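Long-range contact in frutapin (Artocarpus altilis, PDB 5KRP), which probably binds carbohydrates, as a breadfruit lectin of the jacalin-related family: residues 36-40 and 139-143. Sequence-based numbering, arbitrary orientation.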
loop_
_atom_site.group_PDB
_atom_site.type_symbol
_atom_site.label_atom_id
_atom_site.label_comp_id
_atom_site.label_asym_id
_atom_site.label_seq_id
_atom_site.Cartn_x
_atom_site.Cartn_y
_atom_site.Cartn_z
ATOM N N GLU A 36 11.088 20.713 30.043
ATOM C CA GLU A 36 11.539 21.700 29.086
ATOM C C GLU A 36 11.503 21.171 27.644
ATOM O O GLU A 36 11.477 21.934 26.678
ATOM C CB GLU A 36 12.973 22.143 29.447
ATOM C CG GLU A 36 12.978 22.920 30.768
ATOM C CD GLU A 36 13.095 22.075 32.023
ATOM O OE1 GLU A 36 13.324 20.818 32.025
ATOM O OE2 GLU A 36 13.037 22.737 33.085
ATOM N N ALA A 37 11.588 19.866 27.546
ATOM C CA ALA A 37 11.597 19.203 26.225
ATOM C C ALA A 37 10.844 17.894 26.422
ATOM O O ALA A 37 10.449 17.559 27.537
ATOM C CB ALA A 37 13.011 18.958 25.770
ATOM N N ILE A 38 10.755 17.073 25.360
ATOM C CA ILE A 38 10.290 15.716 25.526
ATOM C C ILE A 38 11.440 14.785 25.853
ATOM O O ILE A 38 12.522 14.817 25.193
ATOM C CB ILE A 38 9.577 15.229 24.190
ATOM C CG1 ILE A 38 8.481 16.179 23.747
ATOM C CG2 ILE A 38 9.143 13.774 24.340
ATOM C CD1 ILE A 38 7.316 16.353 24.676
ATOM N N GLY A 39 11.216 13.935 26.875
ATOM C CA GLY A 39 12.127 12.922 27.344
ATOM C C GLY A 39 11.767 11.530 26.797
ATOM O O GLY A 39 12.193 11.138 25.733
ATOM N N SER A 40 11.033 10.751 27.578
ATOM C CA SER A 40 10.708 9.383 27.226
ATOM C C SER A 40 9.598 9.365 26.150
ATOM O O SER A 40 8.782 10.248 26.073
ATOM C CB SER A 40 10.190 8.674 28.460
ATOM O OG SER A 40 11.175 8.646 29.521
ATOM N N ASP A 139 19.628 11.703 26.257
ATOM C CA ASP A 139 19.013 12.163 27.473
ATOM C C ASP A 139 17.577 12.590 27.189
ATOM O O ASP A 139 16.788 12.576 28.096
ATOM C CB ASP A 139 19.726 13.357 28.075
ATOM C CG ASP A 139 21.127 13.029 28.606
ATOM O OD1 ASP A 139 21.530 11.838 28.726
ATOM O OD2 ASP A 139 21.837 14.041 28.844
ATOM N N LEU A 140 17.289 13.023 25.940
ATOM C CA LEU A 140 16.039 13.579 25.537
ATOM C C LEU A 140 15.653 12.870 24.188
ATOM O O LEU A 140 16.438 12.111 23.606
ATOM C CB LEU A 140 16.168 15.081 25.260
ATOM C CG LEU A 140 16.479 15.919 26.525
ATOM C CD1 LEU A 140 16.762 17.326 26.117
ATOM C CD2 LEU A 140 15.350 15.925 27.502
ATOM N N LEU A 141 14.450 13.154 23.739
ATOM C CA LEU A 141 13.999 12.721 22.420
ATOM C C LEU A 141 14.605 13.693 21.426
ATOM O O LEU A 141 14.084 14.739 21.183
ATOM C CB LEU A 141 12.443 12.777 22.401
ATOM C CG LEU A 141 11.839 12.273 21.075
ATOM C CD1 LEU A 141 12.212 10.848 20.870
ATOM C CD2 LEU A 141 10.346 12.490 21.025
ATOM N N ASP A 142 15.718 13.306 20.825
ATOM C CA ASP A 142 16.310 14.129 19.769
ATOM C C ASP A 142 15.445 14.304 18.506
ATOM O O ASP A 142 15.404 15.387 17.921
ATOM C CB ASP A 142 17.631 13.497 19.350
ATOM C CG ASP A 142 18.691 13.522 20.455
ATOM O OD1 ASP A 142 18.620 12.716 21.414
ATOM O OD2 ASP A 142 19.641 14.346 20.359
ATOM N N ALA A 143 14.723 13.263 18.106
ATOM C CA ALA A 143 13.964 13.354 16.834
ATOM C C ALA A 143 12.896 12.261 16.837
ATOM O O ALA A 143 13.037 11.247 17.524
ATOM C CB ALA A 143 14.887 13.179 15.624
#
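In Leu-141, CG stands anti to the backbone N (chi1 -177°), and in Ile-38 it is the CG2 methyl that takes the equivalent place; the two side chains lie side by side, pointing the same way, with Ile-38 CG2 and Leu-141 CD2 3.8 Å apart. Leu-140 reaches Ala-37 CB with its CD1, at 4.1 Å. Between these two apolar meetings lies one backbone hydrogen bond, from Leu-141 N to Ile-38 O, 2.9 Å long and nearly straight at 171° on the hydrogen, although the donor sits 27° out of the carbonyl plane. The same oxygen, Ile-38 O, also touches Leu-141 CB (3.5 Å) and Leu-140 CB (3.7 Å). All five touching residues are buried; Val-97 of strand 95-104 bonds to the backbones of both Ile-38 and Leu-141 and packs on their side chains. Asp-139 N and Leu-140 N hydrogen-bond to a glycerol, probably from the crystallisation liquor, which also bonds Asp-142 OD2; residues 139-142 end the GXXXD motif of jacalin-related lectins, so the glycerol probably occupies the sugar site. Strands 38-47, 141-149 and 95-104 belong to three different four-stranded antiparallel sheets, which converge in this buried spot beside the probable sugar site of the jacalin-type beta-prism.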